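ABC transporter substrate-binding protein (Vibrio cholerae, PDB 3LKV) probably serves as the substrate-binding component of an ABC transporter, and in this crystal holds phenylalanine in the pocket and binds zinc ions. Local coordinates at residues T8-S14 with N43-K49; Q112-T118 with P263-V268; L172-T176 with I190-S194. One frame throughout, in Å; residues are numbered along the deposited sequence.

Overall arrangement
The three contacts lie in the two lobes of a periplasmic-binding-protein fold. Contact 1 and contact 2 belong to the lobe built on the parallel sheet that runs from strand 44-50 to strand 269-270; their centres are 20 Å apart and their nearest atoms about 11 Å. Contact 3 sits in the other lobe, at the edge of the mixed sheet, with its centre 42 Å from that of contact 1 and 39 Å from that of contact 2. Along the chain it falls within the loop that contact 2 closes. Each contact carries a zinc ion. The bound phenylalanine is a separate site, about 11 Å from the side chain of Val268 in contact 2.

Contact 1 of 3, residues T8-S14 with N43-K49; sequences TAKVAVS and NLEFDYK. With ZN (zinc ion), chain C.
Val11, Val13, Leu44 and Phe46 form the apolar centre of a parallel strand pair, the two strands of a right-handed beta-alpha-beta crossover whose helix, 20-35, covers this face with Leu29 and Leu30. Val11 CG2 meets Leu44 CD1 at 3.9 Å. Val13 CG2 lies over one face of the Phe46 ring, 4.1 Å from its centroid, in a CH-pi contact; both residues are t at chi1. Tyr48 continues the row, its CD1 4.3 Å from Val13 CG1, while its hydroxyl bonds Glu18.

Strands 9-14 and 44-49 run side by side in extended conformation, axes 4.6 Å apart and 16° from parallel. Ala9 pairs with Leu44, Val11 with Phe46 and Val13 with Tyr48 on the helix-covered face; Lys10 pairs with Glu45, Ala12 with Asp47 and Ser14 with Lys49 on the other. On the 8-14 side, the backbone bonds to 43-49 all come from Ala9, Val11 and Val13: Ala9 N to Asn43 O and Glu45 N to Ala9 O, both 2.9 Å; Val11 N to Glu45 O, 3.0 Å; Asp47 N to Val11 O, 2.9 Å; Val13 N to Asp47 O, 2.8 Å; Lys49 N to Val13 O, 2.9 Å.

At the polar edge, zinc links two subunits: Glu45 and Asp47 bind it together with Glu45 and Asp47 of the second subunit. Lys10, t at chi1 to chi3 with chi4 turned to 90°, forms salt bridges from NZ to Glu45 OE2 (3.0 Å) and Asp47 OD2 (3.1 Å). The ion lies 2.0 Å from Glu45 OE2, 1.9 Å from Asp47 OD1 and 2.2 Å from Asp47 OD2.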
ATOM      1  N   THR A   8      16.855   9.219   3.107  1.00 39.17           N
ATOM      2  CA  THR A   8      15.724   8.292   3.058  1.00 37.73           C
ATOM      3  C   THR A   8      16.173   6.917   3.592  1.00 35.17           C
ATOM      4  O   THR A   8      17.127   6.351   3.085  1.00 36.58           O
ATOM      5  CB  THR A   8      15.202   8.129   1.593  1.00 37.77           C
ATOM      6  OG1 THR A   8      14.680   9.382   1.163  1.00 40.89           O
ATOM      7  CG2 THR A   8      14.076   7.055   1.451  1.00 36.03           C
ATOM      8  N   ALA A   9      15.497   6.364   4.578  1.00 31.22           N
ATOM      9  CA  ALA A   9      15.806   5.011   5.003  1.00 29.06           C
ATOM     10  C   ALA A   9      15.285   4.021   3.960  1.00 27.88           C
ATOM     11  O   ALA A   9      14.138   4.146   3.467  1.00 26.73           O
ATOM     12  CB  ALA A   9      15.166   4.729   6.322  1.00 28.86           C
ATOM     13  N   LYS A  10      16.094   3.034   3.645  1.00 25.55           N
ATOM     14  CA  LYS A  10      15.690   2.001   2.704  1.00 26.05           C
ATOM     15  C   LYS A  10      15.626   0.659   3.407  1.00 23.79           C
ATOM     16  O   LYS A  10      16.617   0.149   3.870  1.00 22.45           O
ATOM     17  CB  LYS A  10      16.649   1.951   1.530  1.00 26.90           C
ATOM     18  CG  LYS A  10      16.199   1.035   0.357  1.00 31.87           C
ATOM     19  CD  LYS A  10      16.985   1.420  -0.985  1.00 38.14           C
ATOM     20  CE  LYS A  10      17.189   0.226  -1.980  1.00 41.75           C
ATOM     21  NZ  LYS A  10      16.111   0.004  -3.018  1.00 42.08           N
ATOM     22  N   VAL A  11      14.419   0.138   3.507  1.00 22.07           N
ATOM     23  CA  VAL A  11      14.118  -1.103   4.198  1.00 20.50           C
ATOM     24  C   VAL A  11      13.538  -2.064   3.157  1.00 21.11           C
ATOM     25  O   VAL A  11      12.533  -1.742   2.515  1.00 20.59           O
ATOM     26  CB  VAL A  11      13.151  -0.846   5.339  1.00 19.47           C
ATOM     27  CG1 VAL A  11      12.737  -2.164   6.039  1.00 16.90           C
ATOM     28  CG2 VAL A  11      13.829   0.160   6.353  1.00 16.77           C
ATOM     29  N   ALA A  12      14.162  -3.241   3.025  1.00 20.03           N
ATOM     30  CA  ALA A  12      13.761  -4.226   2.047  1.00 20.21           C
ATOM     31  C   ALA A  12      13.296  -5.483   2.773  1.00 19.17           C
ATOM     32  O   ALA A  12      14.044  -6.035   3.576  1.00 19.42           O
ATOM     33  CB  ALA A  12      14.953  -4.540   1.098  1.00 19.14           C
ATOM     34  N   VAL A  13      12.079  -5.900   2.466  1.00 18.64           N
ATOM     35  CA  VAL A  13      11.371  -6.913   3.180  1.00 18.78           C
ATOM     36  C   VAL A  13      11.137  -8.113   2.293  1.00 19.25           C
ATOM     37  O   VAL A  13      10.528  -7.990   1.229  1.00 19.65           O
ATOM     38  CB  VAL A  13      10.000  -6.425   3.656  1.00 20.04           C
ATOM     39  CG1 VAL A  13       9.323  -7.535   4.462  1.00 18.24           C
ATOM     40  CG2 VAL A  13      10.115  -5.124   4.481  1.00 19.14           C
ATOM     41  N   SER A  14      11.648  -9.260   2.712  1.00 18.94           N
ATOM     42  CA  SER A  14      11.450 -10.496   2.019  1.00 19.38           C
ATOM     43  C   SER A  14      10.624 -11.466   2.860  1.00 20.98           C
ATOM     44  O   SER A  14      10.938 -11.718   4.022  1.00 19.89           O
ATOM     45  CB  SER A  14      12.809 -11.104   1.795  1.00 19.77           C
ATOM     46  OG  SER A  14      12.727 -12.334   1.076  1.00 23.50           O
ATOM     47  N   ASN A  43      10.323   9.759   3.994  1.00 23.86           N
ATOM     48  CA  ASN A  43      11.691   9.433   4.299  1.00 23.35           C
ATOM     49  C   ASN A  43      11.882   7.930   4.394  1.00 23.85           C
ATOM     50  O   ASN A  43      12.887   7.479   4.919  1.00 25.36           O
ATOM     51  CB  ASN A  43      12.091  10.090   5.629  1.00 22.97           C
ATOM     52  CG  ASN A  43      11.265   9.570   6.821  1.00 24.04           C
ATOM     53  OD1 ASN A  43      10.167   9.054   6.659  1.00 23.00           O
ATOM     54  ND2 ASN A  43      11.788   9.742   8.011  1.00 23.52           N
ATOM     55  N   LEU A  44      10.936   7.145   3.905  1.00 22.89           N
ATOM     56  CA  LEU A  44      11.046   5.688   4.007  1.00 22.95           C
ATOM     57  C   LEU A  44      10.727   5.118   2.645  1.00 22.75           C
ATOM     58  O   LEU A  44       9.690   5.445   2.098  1.00 24.38           O
ATOM     59  CB  LEU A  44      10.047   5.103   5.036  1.00 21.44           C
ATOM     60  CG  LEU A  44       9.960   3.580   5.064  1.00 22.21           C
ATOM     61  CD1 LEU A  44      11.255   2.920   5.517  1.00 19.44           C
ATOM     62  CD2 LEU A  44       8.756   3.130   5.965  1.00 18.19           C
ATOM     63  N   GLU A  45      11.625   4.299   2.115  1.00 22.30           N
ATOM     64  CA  GLU A  45      11.391   3.483   0.926  1.00 22.03           C
ATOM     65  C   GLU A  45      11.289   2.059   1.515  1.00 21.85           C
ATOM     66  O   GLU A  45      12.241   1.538   2.091  1.00 20.86           O
ATOM     67  CB  GLU A  45      12.552   3.591  -0.081  1.00 21.24           C
ATOM     68  CG  GLU A  45      12.431   2.644  -1.313  1.00 22.69           C
ATOM     69  CD  GLU A  45      13.701   2.621  -2.210  1.00 24.75           C
ATOM     70  OE1 GLU A  45      14.605   3.422  -1.962  1.00 28.34           O
ATOM     71  OE2 GLU A  45      13.789   1.825  -3.197  1.00 28.02           O
ATOM     72  N   PHE A  46      10.131   1.455   1.352  1.00 21.34           N
ATOM     73  CA  PHE A  46       9.820   0.167   1.961  1.00 22.50           C
ATOM     74  C   PHE A  46       9.563  -0.765   0.764  1.00 22.37           C
ATOM     75  O   PHE A  46       8.535  -0.713   0.150  1.00 22.31           O
ATOM     76  CB  PHE A  46       8.573   0.373   2.816  1.00 22.18           C
ATOM     77  CG  PHE A  46       8.137  -0.794   3.587  1.00 22.72           C
ATOM     78  CD1 PHE A  46       8.618  -1.026   4.850  1.00 25.05           C
ATOM     79  CD2 PHE A  46       7.154  -1.644   3.083  1.00 28.41           C
ATOM     80  CE1 PHE A  46       8.145  -2.092   5.617  1.00 24.10           C
ATOM     81  CE2 PHE A  46       6.679  -2.724   3.848  1.00 26.03           C
ATOM     82  CZ  PHE A  46       7.160  -2.936   5.106  1.00 26.09           C
ATOM     83  N   ASP A  47      10.530  -1.558   0.407  1.00 22.60           N
ATOM     84  CA  ASP A  47      10.381  -2.484  -0.717  1.00 23.70           C
ATOM     85  C   ASP A  47      10.065  -3.852  -0.125  1.00 24.19           C
ATOM     86  O   ASP A  47      10.531  -4.196   0.950  1.00 25.02           O
ATOM     87  CB  ASP A  47      11.698  -2.587  -1.479  1.00 24.01           C
ATOM     88  CG  ASP A  47      12.054  -1.305  -2.216  1.00 25.00           C
ATOM     89  OD1 ASP A  47      11.135  -0.640  -2.694  1.00 25.32           O
ATOM     90  OD2 ASP A  47      13.251  -0.977  -2.357  1.00 28.74           O
ATOM     91  N   TYR A  48       9.346  -4.639  -0.889  1.00 24.39           N
ATOM     92  CA  TYR A  48       8.707  -5.837  -0.447  1.00 24.19           C
ATOM     93  C   TYR A  48       8.709  -6.849  -1.611  1.00 23.06           C
ATOM     94  O   TYR A  48       8.357  -6.526  -2.733  1.00 22.48           O
ATOM     95  CB  TYR A  48       7.272  -5.484  -0.049  1.00 25.16           C
ATOM     96  CG  TYR A  48       6.447  -6.698   0.037  1.00 28.11           C
ATOM     97  CD1 TYR A  48       6.800  -7.721   0.926  1.00 32.61           C
ATOM     98  CD2 TYR A  48       5.385  -6.911  -0.837  1.00 30.97           C
ATOM     99  CE1 TYR A  48       6.081  -8.909   0.976  1.00 31.94           C
ATOM    100  CE2 TYR A  48       4.657  -8.109  -0.797  1.00 31.10           C
ATOM    101  CZ  TYR A  48       5.029  -9.093   0.104  1.00 30.95           C
ATOM    102  OH  TYR A  48       4.293 -10.267   0.173  1.00 36.00           O
ATOM    103  N   LYS A  49       9.085  -8.086  -1.337  1.00 23.16           N
ATOM    104  CA  LYS A  49       8.980  -9.172  -2.311  1.00 23.19           C
ATOM    105  C   LYS A  49       8.513 -10.447  -1.594  1.00 22.29           C
ATOM    106  O   LYS A  49       9.003 -10.753  -0.482  1.00 20.71           O
ATOM    107  CB  LYS A  49      10.324  -9.439  -2.984  1.00 24.07           C
ATOM    108  CG  LYS A  49      10.817  -8.434  -4.088  1.00 30.05           C
ATOM    109  CD  LYS A  49       9.832  -8.316  -5.294  1.00 39.98           C
ATOM    110  CE  LYS A  49      10.421  -7.527  -6.553  1.00 42.28           C
ATOM    111  NZ  LYS A  49      11.608  -8.304  -7.098  1.00 41.73           N
TER
HETATM  112 ZN    ZN C 401      12.375   0.486  -3.681  0.50 31.30          ZN

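Contact 2 of 3, residues Q112-T118 with P263-V268; sequences QPGKNVT and PGSLDV. With ZN (zinc ion), chain D.
This is a loop-to-loop contact at the end of the lobe, where the turn leading into strand 117-121 wraps round the 3-10 segment 263-265 that follows helix 243-258. It brings together parts of the chain 145 residues apart, as happens in two-lobed binding proteins when the chain returns from the second lobe to finish the first.

Gly264 is at the centre, its CA 3.8 Å from Gly114 CA. A beta carbon here would clash with Lys115 O and Gly114 C, so only glycine fits the approach. Gly114 N donates to Gly264 O at 2.9 Å, and Gly114 has positive phi (86°). Water 1 joins Lys115 O (2.7 Å) to Gly264 N (2.9 Å). Within segment 263-268 Leu266 N bonds Pro263 O at 3.0 Å.

Gln112, also with positive phi (54°), folds its m,m side chain back so that NE2 reaches Ser265 O (2.9 Å) and Asp267 OD1 (2.8 Å); its backbone N donates to the same OD1 at 2.9 Å. Asp267 (chi1 m) turns its other oxygen, OD2, to a zinc ion at 2.0 Å, which Glu111 also binds. Thr118, t at chi1, points toward segment 263-268 and gives its OG1 proton to Leu266 O at 2.7 Å. Pro113 CG touches Val268 CG2 at 4.2 Å.

Pro263 and Leu266 pack on Ile257 of helix 243-258, and Tyr253 of that helix bonds Asp267 O. Asn116 and Thr118 hydrogen-bond through their backbones to Ile93 of strand 93-98, and Val268 packs on Phe95 of the same strand.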
ATOM      1  N   GLN A 112      23.076 -11.324  22.509  1.00 20.48           N
ATOM      2  CA  GLN A 112      24.256 -10.729  21.853  1.00 20.94           C
ATOM      3  C   GLN A 112      24.720 -11.550  20.590  1.00 20.92           C
ATOM      4  O   GLN A 112      25.828 -12.059  20.506  1.00 19.95           O
ATOM      5  CB  GLN A 112      25.400 -10.556  22.887  1.00 20.62           C
ATOM      6  CG  GLN A 112      25.116  -9.439  23.959  1.00 19.78           C
ATOM      7  CD  GLN A 112      24.816  -8.098  23.311  1.00 18.43           C
ATOM      8  OE1 GLN A 112      25.725  -7.420  22.834  1.00 21.26           O
ATOM      9  NE2 GLN A 112      23.539  -7.714  23.268  1.00 17.81           N
ATOM     10  N   PRO A 113      23.851 -11.659  19.602  1.00 20.79           N
ATOM     11  CA  PRO A 113      24.165 -12.548  18.503  1.00 20.45           C
ATOM     12  C   PRO A 113      25.489 -12.242  17.821  1.00 19.90           C
ATOM     13  O   PRO A 113      26.119 -13.136  17.277  1.00 19.56           O
ATOM     14  CB  PRO A 113      22.978 -12.405  17.556  1.00 20.81           C
ATOM     15  CG  PRO A 113      22.047 -11.397  18.170  1.00 22.84           C
ATOM     16  CD  PRO A 113      22.477 -11.140  19.571  1.00 21.10           C
ATOM     17  N   GLY A 114      25.886 -10.992  17.818  1.00 20.14           N
ATOM     18  CA  GLY A 114      27.287 -10.637  17.557  1.00 20.31           C
ATOM     19  C   GLY A 114      27.639 -10.490  16.081  1.00 20.45           C
ATOM     20  O   GLY A 114      28.725 -10.100  15.793  1.00 19.78           O
ATOM     21  N   LYS A 115      26.754 -10.792  15.136  1.00 20.08           N
ATOM     22  CA  LYS A 115      27.129 -10.519  13.759  1.00 21.82           C
ATOM     23  C   LYS A 115      26.167  -9.507  13.110  1.00 20.73           C
ATOM     24  O   LYS A 115      25.794  -8.531  13.769  1.00 19.80           O
ATOM     25  CB  LYS A 115      27.260 -11.824  12.989  1.00 22.64           C
ATOM     26  CG  LYS A 115      28.322 -12.743  13.573  1.00 28.70           C
ATOM     27  CD  LYS A 115      28.125 -14.133  12.942  1.00 37.01           C
ATOM     28  CE  LYS A 115      29.428 -14.744  12.465  1.00 42.93           C
ATOM     29  NZ  LYS A 115      29.939 -15.739  13.454  1.00 46.25           N
ATOM     30  N   ASN A 116      25.813  -9.683  11.831  1.00 19.40           N
ATOM     31  CA  ASN A 116      24.872  -8.731  11.182  1.00 19.31           C
ATOM     32  C   ASN A 116      23.378  -9.059  11.319  1.00 18.18           C
ATOM     33  O   ASN A 116      22.539  -8.452  10.673  1.00 18.90           O
ATOM     34  CB  ASN A 116      25.233  -8.553   9.704  1.00 18.88           C
ATOM     35  CG  ASN A 116      24.956  -9.820   8.876  1.00 18.59           C
ATOM     36  OD1 ASN A 116      25.301 -10.931   9.267  1.00 19.00           O
ATOM     37  ND2 ASN A 116      24.358  -9.638   7.738  1.00 14.66           N
ATOM     38  N   VAL A 117      23.044 -10.007  12.176  1.00 18.46           N
ATOM     39  CA  VAL A 117      21.700 -10.561  12.261  1.00 17.59           C
ATOM     40  C   VAL A 117      21.117 -10.464  13.663  1.00 18.60           C
ATOM     41  O   VAL A 117      21.796 -10.750  14.652  1.00 18.54           O
ATOM     42  CB  VAL A 117      21.695 -12.074  11.874  1.00 17.22           C
ATOM     43  CG1 VAL A 117      20.224 -12.588  11.684  1.00 17.38           C
ATOM     44  CG2 VAL A 117      22.510 -12.318  10.603  1.00 16.81           C
ATOM     45  N   THR A 118      19.855 -10.056  13.730  1.00 18.63           N
ATOM     46  CA  THR A 118      19.096 -10.012  14.963  1.00 18.82           C
ATOM     47  C   THR A 118      17.633 -10.067  14.638  1.00 19.08           C
ATOM     48  O   THR A 118      17.294 -10.160  13.467  1.00 18.00           O
ATOM     49  CB  THR A 118      19.374  -8.753  15.812  1.00 19.00           C
ATOM     50  OG1 THR A 118      18.778  -8.947  17.119  1.00 19.75           O
ATOM     51  CG2 THR A 118      18.817  -7.545  15.176  1.00 16.23           C
ATOM     52  N   PRO A 263      23.361  -4.459  14.710  1.00 17.64           N
ATOM     53  CA  PRO A 263      22.348  -5.525  14.915  1.00 17.48           C
ATOM     54  C   PRO A 263      22.858  -6.615  15.854  1.00 17.90           C
ATOM     55  O   PRO A 263      22.110  -7.115  16.685  1.00 18.18           O
ATOM     56  CB  PRO A 263      22.123  -6.082  13.532  1.00 16.83           C
ATOM     57  CG  PRO A 263      23.347  -5.638  12.714  1.00 18.63           C
ATOM     58  CD  PRO A 263      23.764  -4.327  13.298  1.00 17.50           C
ATOM     59  N   GLY A 264      24.138  -6.937  15.791  1.00 17.91           N
ATOM     60  CA  GLY A 264      24.652  -7.999  16.662  1.00 18.39           C
ATOM     61  C   GLY A 264      24.631  -7.664  18.165  1.00 18.71           C
ATOM     62  O   GLY A 264      24.843  -8.545  18.990  1.00 16.84           O
ATOM     63  N   SER A 265      24.395  -6.390  18.506  1.00 19.30           N
ATOM     64  CA  SER A 265      24.413  -5.945  19.881  1.00 19.91           C
ATOM     65  C   SER A 265      22.991  -5.930  20.372  1.00 19.42           C
ATOM     66  O   SER A 265      22.763  -5.566  21.487  1.00 18.00           O
ATOM     67  CB  SER A 265      24.998  -4.523  20.023  1.00 20.69           C
ATOM     68  OG  SER A 265      24.002  -3.521  19.623  1.00 25.67           O
ATOM     69  N   LEU A 266      22.027  -6.309  19.528  1.00 18.73           N
ATOM     70  CA  LEU A 266      20.644  -6.336  19.975  1.00 18.28           C
ATOM     71  C   LEU A 266      20.220  -7.780  20.237  1.00 17.47           C
ATOM     72  O   LEU A 266      20.279  -8.627  19.332  1.00 18.28           O
ATOM     73  CB  LEU A 266      19.736  -5.700  18.956  1.00 17.31           C
ATOM     74  CG  LEU A 266      20.009  -4.248  18.580  1.00 19.45           C
ATOM     75  CD1 LEU A 266      19.129  -3.803  17.444  1.00 17.52           C
ATOM     76  CD2 LEU A 266      19.819  -3.270  19.769  1.00 15.67           C
ATOM     77  N   ASP A 267      19.811  -8.061  21.468  1.00 16.70           N
ATOM     78  CA  ASP A 267      19.325  -9.388  21.814  1.00 16.98           C
ATOM     79  C   ASP A 267      18.085  -9.785  21.002  1.00 16.45           C
ATOM     80  O   ASP A 267      17.214  -8.970  20.736  1.00 16.15           O
ATOM     81  CB  ASP A 267      18.971  -9.530  23.308  1.00 16.60           C
ATOM     82  CG  ASP A 267      20.109  -9.236  24.228  1.00 16.71           C
ATOM     83  OD1 ASP A 267      21.322  -9.395  23.819  1.00 14.84           O
ATOM     84  OD2 ASP A 267      19.783  -8.818  25.407  1.00 17.94           O
ATOM     85  N   VAL A 268      17.997 -11.055  20.659  1.00 16.80           N
ATOM     86  CA  VAL A 268      16.837 -11.585  19.981  1.00 17.33           C
ATOM     87  C   VAL A 268      15.670 -11.685  20.982  1.00 19.20           C
ATOM     88  O   VAL A 268      15.799 -12.224  22.048  1.00 19.44           O
ATOM     89  CB  VAL A 268      17.146 -12.958  19.366  1.00 17.73           C
ATOM     90  CG1 VAL A 268      15.826 -13.692  18.900  1.00 16.69           C
ATOM     91  CG2 VAL A 268      18.095 -12.806  18.247  1.00 14.49           C
TER
HETATM   92 ZN    ZN D 402      21.391  -8.820  26.570  1.00 35.67          ZN
HETATM   93  O   HOH W   1      26.414  -5.970  14.372  1.00 19.75           O

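Contact 3 of 3, residues L172-T176 with I190-S194; sequences LVEAT and IAEKS. With ZN (zinc ion), chain E.
Apolar packing carries the contact between strand 172-176 and segment 190-194. Val173 and Ala175, two residues apart on the extended strand, point toward Ile190: Val173 CG1 comes within 3.8 Å of Ile190 CB, and Ala175 CB within 3.8 Å of Ile190 CG2. Ile190 is p at chi1 and t at chi2, which also takes CD1 to 3.7 Å from Val173 O. Val173, t at chi1, reaches on past the isoleucine, its CG2 3.7 Å from Lys193 O and its CB 3.8 Å from Ser194 OG. The closest alpha carbons, those of Val173 and Ser194, remain 6.7 Å apart.

These pieces belong to a beta-alpha-beta unit of the second lobe. Helix 183-191 follows the edge strand 171-176 and leads on to strand 196-199, with strand 142-147 between the two in the sheet; Ile190 also touches Val146 there.

The strand and segment 190-194 share no hydrogen bond; those local to 190-194 shape its turn. Ala191 to Ser194 is a type I turn, with Ser194 N to Ala191 O at 3.3 Å, and Ser194 OG (chi1 m) donates to Ile190 O at 2.8 Å.

Two carbonyls of that turn bind metal. A zinc ion takes Ala191 O at 2.3 Å and Ser194 O at 2.1 Å, joined by Thr221, water 3 at 2.3 Å and water 2 at 2.5 Å; water 2 donates to Glu192 O (3.0 Å) and Glu192 OE1 (3.2 Å).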
ATOM      1  N   LEU A 172       1.914 -39.774  18.216  1.00 28.02           N
ATOM      2  CA  LEU A 172       1.991 -38.825  17.096  1.00 28.63           C
ATOM      3  C   LEU A 172       1.832 -39.541  15.793  1.00 27.06           C
ATOM      4  O   LEU A 172       2.515 -40.458  15.572  1.00 26.28           O
ATOM      5  CB  LEU A 172       3.368 -38.136  17.034  1.00 28.50           C
ATOM      6  CG  LEU A 172       3.532 -36.911  17.890  1.00 33.16           C
ATOM      7  CD1 LEU A 172       4.894 -36.224  17.562  1.00 33.81           C
ATOM      8  CD2 LEU A 172       2.342 -35.969  17.644  1.00 33.31           C
ATOM      9  N   VAL A 173       0.947 -39.092  14.936  1.00 27.35           N
ATOM     10  CA  VAL A 173       0.828 -39.615  13.608  1.00 27.88           C
ATOM     11  C   VAL A 173       1.276 -38.547  12.625  1.00 27.83           C
ATOM     12  O   VAL A 173       0.664 -37.501  12.542  1.00 27.55           O
ATOM     13  CB  VAL A 173      -0.616 -39.961  13.303  1.00 28.59           C
ATOM     14  CG1 VAL A 173      -0.711 -40.550  11.891  1.00 28.94           C
ATOM     15  CG2 VAL A 173      -1.156 -40.953  14.345  1.00 30.67           C
ATOM     16  N   GLU A 174       2.330 -38.809  11.872  1.00 27.39           N
ATOM     17  CA  GLU A 174       3.001 -37.783  11.077  1.00 28.04           C
ATOM     18  C   GLU A 174       2.952 -38.009   9.586  1.00 27.07           C
ATOM     19  O   GLU A 174       3.066 -39.139   9.135  1.00 28.03           O
ATOM     20  CB  GLU A 174       4.484 -37.765  11.416  1.00 29.20           C
ATOM     21  CG  GLU A 174       4.814 -37.818  12.895  1.00 34.44           C
ATOM     22  CD  GLU A 174       6.336 -37.844  13.191  1.00 39.14           C
ATOM     23  OE1 GLU A 174       7.191 -37.541  12.295  1.00 41.16           O
ATOM     24  OE2 GLU A 174       6.644 -38.162  14.366  1.00 43.92           O
ATOM     25  N   ALA A 175       2.853 -36.940   8.811  1.00 25.80           N
ATOM     26  CA  ALA A 175       3.054 -37.035   7.386  1.00 25.40           C
ATOM     27  C   ALA A 175       3.747 -35.763   6.893  1.00 25.59           C
ATOM     28  O   ALA A 175       3.540 -34.679   7.450  1.00 27.52           O
ATOM     29  CB  ALA A 175       1.770 -37.235   6.709  1.00 24.80           C
ATOM     30  N   THR A 176       4.569 -35.876   5.861  1.00 24.61           N
ATOM     31  CA  THR A 176       5.235 -34.699   5.363  1.00 24.72           C
ATOM     32  C   THR A 176       4.579 -34.217   4.104  1.00 24.42           C
ATOM     33  O   THR A 176       3.940 -34.978   3.415  1.00 23.10           O
ATOM     34  CB  THR A 176       6.738 -34.906   5.135  1.00 23.80           C
ATOM     35  OG1 THR A 176       6.944 -35.995   4.248  1.00 21.54           O
ATOM     36  CG2 THR A 176       7.402 -35.161   6.469  1.00 25.26           C
ATOM     37  N   ILE A 190      -3.741 -39.085   7.143  1.00 25.66           N
ATOM     38  CA  ILE A 190      -3.604 -39.305   8.591  1.00 25.86           C
ATOM     39  C   ILE A 190      -4.826 -38.992   9.449  1.00 24.75           C
ATOM     40  O   ILE A 190      -4.823 -39.314  10.648  1.00 23.28           O
ATOM     41  CB  ILE A 190      -2.389 -38.503   9.182  1.00 26.50           C
ATOM     42  CG1 ILE A 190      -2.610 -36.977   9.091  1.00 28.49           C
ATOM     43  CG2 ILE A 190      -1.120 -38.915   8.489  1.00 27.88           C
ATOM     44  CD1 ILE A 190      -1.591 -36.142   9.957  1.00 32.05           C
ATOM     45  N   ALA A 191      -5.832 -38.351   8.864  1.00 23.94           N
ATOM     46  CA  ALA A 191      -6.897 -37.775   9.664  1.00 25.20           C
ATOM     47  C   ALA A 191      -7.699 -38.873  10.394  1.00 25.59           C
ATOM     48  O   ALA A 191      -8.102 -38.659  11.510  1.00 25.65           O
ATOM     49  CB  ALA A 191      -7.818 -36.902   8.820  1.00 24.54           C
ATOM     50  N   GLU A 192      -7.857 -40.047   9.805  1.00 25.51           N
ATOM     51  CA  GLU A 192      -8.647 -41.113  10.434  1.00 27.53           C
ATOM     52  C   GLU A 192      -7.874 -41.862  11.532  1.00 28.91           C
ATOM     53  O   GLU A 192      -8.484 -42.478  12.411  1.00 30.31           O
ATOM     54  CB  GLU A 192      -9.211 -42.083   9.371  1.00 26.26           C
ATOM     55  CG  GLU A 192     -10.271 -41.412   8.369  1.00 25.09           C
ATOM     56  CD  GLU A 192     -11.553 -40.897   9.048  1.00 24.66           C
ATOM     57  OE1 GLU A 192     -11.645 -40.795  10.313  1.00 24.05           O
ATOM     58  OE2 GLU A 192     -12.512 -40.592   8.313  1.00 26.33           O
ATOM     59  N   LYS A 193      -6.546 -41.800  11.496  1.00 29.01           N
ATOM     60  CA  LYS A 193      -5.724 -42.345  12.592  1.00 29.36           C
ATOM     61  C   LYS A 193      -5.473 -41.296  13.687  1.00 28.43           C
ATOM     62  O   LYS A 193      -4.776 -41.578  14.646  1.00 28.41           O
ATOM     63  CB  LYS A 193      -4.345 -42.818  12.072  1.00 31.02           C
ATOM     64  CG  LYS A 193      -4.331 -43.903  10.943  1.00 33.65           C
ATOM     65  CD  LYS A 193      -3.263 -43.544   9.878  1.00 37.54           C
ATOM     66  CE  LYS A 193      -2.546 -44.757   9.271  1.00 40.65           C
ATOM     67  NZ  LYS A 193      -3.379 -45.619   8.390  1.00 40.63           N
ATOM     68  N   SER A 194      -6.048 -40.102  13.582  1.00 27.36           N
ATOM     69  CA  SER A 194      -5.755 -39.060  14.548  1.00 27.46           C
ATOM     70  C   SER A 194      -6.991 -38.636  15.271  1.00 27.31           C
ATOM     71  O   SER A 194      -8.025 -38.562  14.678  1.00 28.45           O
ATOM     72  CB  SER A 194      -5.157 -37.862  13.832  1.00 27.14           C
ATOM     73  OG  SER A 194      -4.012 -38.263  13.119  1.00 27.24           O
TER
HETATM   74 ZN    ZN E 403      -9.629 -38.634  13.246  0.50 64.70          ZN
HETATM   75  O   HOH W   2     -10.750 -40.835  13.423  1.00 30.86           O
HETATM   76  O   HOH W   3     -11.172 -37.906  14.810  1.00 39.63           O